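Long-range contacts in periplasmic sugar-binding protein (Chloroflexus aurantiacus, PDB 4RXU), which binds beta-D-glucopyranose between two lobes and probably serves as the solute-binding component of an ABC-type sugar transporter: residues Ile136-Gln141 with Phe170-Gly175; Ala176-Gln181 with Asn202-Thr207. One frame throughout, in Å; residues are numbered along the deposited sequence.

Coming from the N terminus, the chain leaves strand 129-133 and enters helix 135-148. Contact 1 closes a loop of 28 residues, containing strand 155-159, by packing this helix on helix 167-185 where F172 reaches the bound glucose. Helix 167-185 then continues into contact 2, which opens only after contact 1 has closed: strand 189-191 and helix 195-199 follow before 202-207, the loop leading to helix 208-218, folds back onto helix 167-185. The two loops are therefore in series, neither nested nor crossed. Helix 167-185 is their shared member, and the contacts touch each other where A176 packs on G139 and F173 on L206.

Contact 1: residues Ile136-Gln141 with Phe170-Gly175; sequences IAVGAQ and FLFFEG
I136 reaches over from helix 135-148 to L171 and E174, while glycines bring the backbones together behind it. The axes of 136-141 and 170-175 approach to 6.4 Å and cross at -43°. G139 CA lies 3.3 Å from F172 O, a CA-H...O contact, and a second joins G175 CA to I136 O at 3.4 Å. A CB on either glycine would clash with a carbonyl oxygen opposite, so their bareness allows this close helix packing beside the sugar pocket that F172 lines.

Beyond CB of I136, the CG2 branch stands over G175 CA, and CG1, anti to the carbonyl carbon (chi1 -71°), faces L171 CD2. The tip, CD1, lies 3.5 Å from L171 O and 3.8 Å from E174 CD, against the extended glutamate chain. An alanine here would probably leave a gap beside L171 CD2 and take from the E174 chain the methyl group it lies against. E174 OE2 itself pairs with K178.

On V138, CB and CG1 meet the CD1 and CE1 side of the F172 ring, CB at 3.8 Å from CD1. F172 also touches W222, and with V138 it packs on K298 of strand 295-298, while F170 and E174 lean on helix 208-218.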
loop_
_atom_site.group_PDB
_atom_site.type_symbol
_atom_site.label_atom_id
_atom_site.label_comp_id
_atom_site.label_asym_id
_atom_site.label_seq_id
_atom_site.Cartn_x
_atom_site.Cartn_y
_atom_site.Cartn_z
ATOM N N ILE A 136 6.048 0.799 -6.864
ATOM C CA ILE A 136 5.852 0.549 -8.299
ATOM C C ILE A 136 5.867 -0.976 -8.558
ATOM O O ILE A 136 5.029 -1.517 -9.312
ATOM C CB ILE A 136 6.918 1.285 -9.137
ATOM C CG1 ILE A 136 6.671 2.814 -9.124
ATOM C CG2 ILE A 136 6.989 0.773 -10.584
ATOM C CD1 ILE A 136 5.481 3.295 -9.939
ATOM N N ALA A 137 6.826 -1.654 -7.943
ATOM C CA ALA A 137 6.934 -3.094 -8.088
ATOM C C ALA A 137 5.707 -3.809 -7.515
ATOM O O ALA A 137 5.290 -4.809 -8.068
ATOM C CB ALA A 137 8.212 -3.613 -7.435
ATOM N N VAL A 138 5.125 -3.308 -6.417
ATOM C CA VAL A 138 3.858 -3.895 -5.935
ATOM C C VAL A 138 2.798 -3.911 -7.058
ATOM O O VAL A 138 2.185 -4.953 -7.352
ATOM C CB VAL A 138 3.286 -3.117 -4.738
ATOM C CG1 VAL A 138 1.916 -3.637 -4.361
ATOM C CG2 VAL A 138 4.237 -3.192 -3.565
ATOM N N GLY A 139 2.568 -2.759 -7.687
ATOM C CA GLY A 139 1.526 -2.692 -8.727
ATOM C C GLY A 139 1.877 -3.536 -9.932
ATOM O O GLY A 139 1.024 -4.183 -10.486
ATOM N N ALA A 140 3.147 -3.496 -10.331
ATOM C CA ALA A 140 3.636 -4.309 -11.458
ATOM C C ALA A 140 3.400 -5.783 -11.171
ATOM O O ALA A 140 2.915 -6.504 -12.037
ATOM C CB ALA A 140 5.102 -4.044 -11.746
ATOM N N GLN A 141 3.707 -6.224 -9.953
ATOM C CA GLN A 141 3.519 -7.619 -9.602
ATOM C C GLN A 141 2.051 -8.016 -9.579
ATOM O O GLN A 141 1.672 -9.106 -9.987
ATOM C CB GLN A 141 4.166 -7.938 -8.269
ATOM C CG GLN A 141 5.671 -8.039 -8.363
ATOM C CD GLN A 141 6.304 -8.425 -7.035
ATOM O OE1 GLN A 141 5.688 -9.088 -6.232
ATOM N NE2 GLN A 141 7.531 -8.041 -6.831
ATOM N N PHE A 170 -1.253 6.111 -6.122
ATOM C CA PHE A 170 -0.832 6.465 -7.478
ATOM C C PHE A 170 0.307 5.565 -7.928
ATOM O O PHE A 170 0.360 5.139 -9.101
ATOM C CB PHE A 170 -0.412 7.932 -7.540
ATOM C CG PHE A 170 -1.563 8.888 -7.544
ATOM C CD1 PHE A 170 -2.120 9.302 -6.359
ATOM C CD2 PHE A 170 -2.094 9.355 -8.727
ATOM C CE1 PHE A 170 -3.186 10.184 -6.352
ATOM C CE2 PHE A 170 -3.162 10.226 -8.719
ATOM C CZ PHE A 170 -3.706 10.643 -7.527
ATOM N N LEU A 171 1.236 5.271 -7.024
ATOM C CA LEU A 171 2.381 4.401 -7.378
ATOM C C LEU A 171 1.913 2.977 -7.677
ATOM O O LEU A 171 2.339 2.367 -8.661
ATOM C CB LEU A 171 3.463 4.388 -6.286
ATOM C CG LEU A 171 4.123 5.756 -6.058
ATOM C CD1 LEU A 171 5.038 5.786 -4.830
ATOM C CD2 LEU A 171 4.896 6.151 -7.307
ATOM N N PHE A 172 1.031 2.441 -6.851
ATOM C CA PHE A 172 0.537 1.098 -7.104
ATOM C C PHE A 172 -0.215 1.075 -8.433
ATOM O O PHE A 172 -0.120 0.126 -9.194
ATOM C CB PHE A 172 -0.427 0.629 -6.028
ATOM C CG PHE A 172 0.130 0.598 -4.638
ATOM C CD1 PHE A 172 1.417 0.154 -4.340
ATOM C CD2 PHE A 172 -0.695 0.966 -3.600
ATOM C CE1 PHE A 172 1.877 0.142 -3.022
ATOM C CE2 PHE A 172 -0.254 0.930 -2.299
ATOM C CZ PHE A 172 1.029 0.527 -2.003
ATOM N N PHE A 173 -1.008 2.112 -8.686
ATOM C CA PHE A 173 -1.773 2.128 -9.912
ATOM C C PHE A 173 -0.826 2.247 -11.123
ATOM O O PHE A 173 -1.007 1.564 -12.147
ATOM C CB PHE A 173 -2.788 3.248 -9.963
ATOM C CG PHE A 173 -3.659 3.153 -11.162
ATOM C CD1 PHE A 173 -4.716 2.267 -11.195
ATOM C CD2 PHE A 173 -3.337 3.870 -12.307
ATOM C CE1 PHE A 173 -5.478 2.136 -12.349
ATOM C CE2 PHE A 173 -4.086 3.756 -13.436
ATOM C CZ PHE A 173 -5.135 2.870 -13.470
ATOM N N GLU A 174 0.156 3.131 -11.027
ATOM C CA GLU A 174 1.090 3.297 -12.138
ATOM C C GLU A 174 1.793 1.969 -12.445
ATOM O O GLU A 174 1.947 1.596 -13.601
ATOM C CB GLU A 174 2.131 4.382 -11.834
ATOM C CG GLU A 174 3.180 4.524 -12.940
ATOM C CD GLU A 174 4.233 5.581 -12.660
ATOM O OE1 GLU A 174 4.053 6.420 -11.744
ATOM O OE2 GLU A 174 5.248 5.589 -13.385
ATOM N N GLY A 175 2.303 1.305 -11.413
ATOM C CA GLY A 175 3.047 0.063 -11.617
ATOM C C GLY A 175 2.197 -0.970 -12.342
ATOM O O GLY A 175 2.650 -1.694 -13.293
#

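Contact 2: residues Ala176-Gln181 with Asn202-Thr207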
loop_
_atom_site.group_PDB
_atom_site.type_symbol
_atom_site.label_atom_id
_atom_site.label_comp_id
_atom_site.label_asym_id
_atom_site.label_seq_id
_atom_site.Cartn_x
_atom_site.Cartn_y
_atom_site.Cartn_z
ATOM N N ALA A 176 0.933 -1.025 -11.934
ATOM C CA ALA A 176 -0.013 -1.952 -12.581
ATOM C C ALA A 176 -0.350 -1.537 -14.004
ATOM O O ALA A 176 -0.387 -2.357 -14.923
ATOM C CB ALA A 176 -1.291 -2.068 -11.756
ATOM N N TRP A 177 -0.620 -0.252 -14.181
ATOM C CA TRP A 177 -1.020 0.269 -15.487
ATOM C C TRP A 177 0.049 0.004 -16.533
ATOM O O TRP A 177 -0.248 -0.291 -17.701
ATOM C CB TRP A 177 -1.257 1.773 -15.406
ATOM C CG TRP A 177 -1.765 2.373 -16.693
ATOM C CD1 TRP A 177 -1.054 3.134 -17.568
ATOM C CD2 TRP A 177 -3.094 2.242 -17.247
ATOM N NE1 TRP A 177 -1.859 3.496 -18.631
ATOM C CE2 TRP A 177 -3.119 2.982 -18.446
ATOM C CE3 TRP A 177 -4.270 1.602 -16.824
ATOM C CZ2 TRP A 177 -4.277 3.079 -19.245
ATOM C CZ3 TRP A 177 -5.422 1.706 -17.605
ATOM C CH2 TRP A 177 -5.413 2.437 -18.805
ATOM N N LYS A 178 1.304 0.138 -16.124
ATOM C CA LYS A 178 2.394 -0.026 -17.079
ATOM C C LYS A 178 2.604 -1.467 -17.512
ATOM O O LYS A 178 3.318 -1.708 -18.480
ATOM C CB LYS A 178 3.659 0.673 -16.600
ATOM C CG LYS A 178 3.377 2.173 -16.447
ATOM C CD LYS A 178 4.611 2.991 -16.529
ATOM C CE LYS A 178 4.349 4.454 -16.774
ATOM N NZ LYS A 178 5.622 5.134 -16.430
ATOM N N VAL A 179 1.949 -2.402 -16.819
ATOM C CA VAL A 179 1.856 -3.790 -17.264
ATOM C C VAL A 179 0.537 -4.066 -17.980
ATOM O O VAL A 179 0.502 -4.759 -19.009
ATOM C CB VAL A 179 2.042 -4.748 -16.058
ATOM C CG1 VAL A 179 1.688 -6.190 -16.409
ATOM C CG2 VAL A 179 3.468 -4.660 -15.523
ATOM N N LEU A 180 -0.554 -3.555 -17.432
ATOM C CA LEU A 180 -1.854 -3.831 -18.035
ATOM C C LEU A 180 -2.128 -3.107 -19.358
ATOM O O LEU A 180 -2.773 -3.665 -20.241
ATOM C CB LEU A 180 -3.000 -3.544 -17.058
ATOM C CG LEU A 180 -3.019 -4.341 -15.764
ATOM C CD1 LEU A 180 -3.992 -3.719 -14.766
ATOM C CD2 LEU A 180 -3.370 -5.794 -16.010
ATOM N N GLN A 181 -1.651 -1.873 -19.484
ATOM C CA GLN A 181 -2.025 -1.062 -20.624
ATOM C C GLN A 181 -1.669 -1.728 -21.969
ATOM O O GLN A 181 -2.507 -1.770 -22.878
ATOM C CB GLN A 181 -1.477 0.368 -20.496
ATOM C CG GLN A 181 -1.852 1.290 -21.650
ATOM C CD GLN A 181 -0.992 1.088 -22.904
ATOM O OE1 GLN A 181 0.214 0.814 -22.814
ATOM N NE2 GLN A 181 -1.608 1.257 -24.079
ATOM N N ASN A 202 -4.897 3.614 -24.633
ATOM C CA ASN A 202 -3.766 3.614 -25.570
ATOM C C ASN A 202 -2.742 4.665 -25.195
ATOM O O ASN A 202 -2.068 5.214 -26.031
ATOM C CB ASN A 202 -4.243 3.845 -26.980
ATOM C CG ASN A 202 -5.016 2.659 -27.519
ATOM O OD1 ASN A 202 -4.423 1.640 -27.940
ATOM N ND2 ASN A 202 -6.313 2.733 -27.417
ATOM N N LYS A 203 -2.644 4.944 -23.908
ATOM C CA LYS A 203 -1.624 5.846 -23.369
ATOM C C LYS A 203 -0.914 5.141 -22.226
ATOM O O LYS A 203 -1.508 4.897 -21.195
ATOM C CB LYS A 203 -2.240 7.187 -22.903
ATOM C CG LYS A 203 -1.202 8.236 -22.476
ATOM C CD LYS A 203 -1.799 9.626 -22.245
ATOM C CE LYS A 203 -0.730 10.619 -21.779
ATOM N NZ LYS A 203 -1.285 11.978 -21.708
ATOM N N LEU A 204 0.361 4.830 -22.414
ATOM C CA LEU A 204 1.122 4.145 -21.378
ATOM C C LEU A 204 1.515 5.078 -20.225
ATOM O O LEU A 204 1.421 4.705 -19.070
ATOM C CB LEU A 204 2.355 3.502 -21.985
ATOM C CG LEU A 204 3.273 2.718 -21.040
ATOM C CD1 LEU A 204 2.589 1.460 -20.506
ATOM C CD2 LEU A 204 4.580 2.398 -21.772
ATOM N N ASP A 205 1.986 6.282 -20.548
ATOM C CA ASP A 205 2.483 7.245 -19.532
ATOM C C ASP A 205 1.426 8.245 -19.158
ATOM O O ASP A 205 1.329 9.317 -19.741
ATOM C CB ASP A 205 3.662 8.037 -20.073
ATOM C CG ASP A 205 4.864 7.213 -20.252
ATOM O OD1 ASP A 205 4.810 6.020 -19.910
ATOM O OD2 ASP A 205 5.866 7.765 -20.736
ATOM N N LEU A 206 0.630 7.889 -18.181
ATOM C CA LEU A 206 -0.404 8.768 -17.704
ATOM C C LEU A 206 0.159 9.883 -16.825
ATOM O O LEU A 206 1.067 9.698 -16.013
ATOM C CB LEU A 206 -1.421 7.990 -16.882
ATOM C CG LEU A 206 -2.079 6.815 -17.578
ATOM C CD1 LEU A 206 -3.069 6.178 -16.617
ATOM C CD2 LEU A 206 -2.774 7.266 -18.852
ATOM N N THR A 207 -0.433 11.049 -16.959
ATOM C CA THR A 207 -0.130 12.119 -16.019
ATOM C C THR A 207 -0.818 11.819 -14.672
ATOM O O THR A 207 -1.738 10.983 -14.579
ATOM C CB THR A 207 -0.618 13.487 -16.510
ATOM O OG1 THR A 207 -2.040 13.502 -16.512
ATOM C CG2 THR A 207 -0.085 13.835 -17.922
#
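W177 and K178, on the helical turns of 176-181, face the irregular chain 202-207, which comes nearest where the CA atoms of K178 and L204 are 6.1 Å apart. The one hydrogen bond across the contact runs from W177 NE1 to K203 O at 2.9 Å, with 162° at the hydrogen. That oxygen lies in the indole plane, and the bond also keeps to the carbonyl plane of K203, which is likely to help hold the indole's rotation. CG of W177 is anti to the backbone N (chi1 -176°), which points it toward the loop. L204 O sits at the same ring's edge, 3.3 Å from CD1.

One face of the indole takes L206 CD1 in a CH-pi contact, 3.6 Å from the centroid of the five-membered ring, while Q181 CB lies over the opposite face toward the rim. A bend at chi2 (-79°) sets CD of Q181 beside the L204 backbone. Its OE1 comes 3.4 Å from L204 CD1; NE2 approaches N202 CA and is hydrogen-bonded to Q201 O.

K178 runs extended past L204, its CE 3.5 Å from D205 OD1. NZ makes its main salt bridge with E174 OE2; the one to D205 OD1 is long, at 3.7 Å.

W177 and L206 thus seat the loop leading into helix 208-218 on helix 167-185, L206 packing further on F173, M211 and I214 between the two helices. Behind, A176 and L180 touch L249 of strand 246-249.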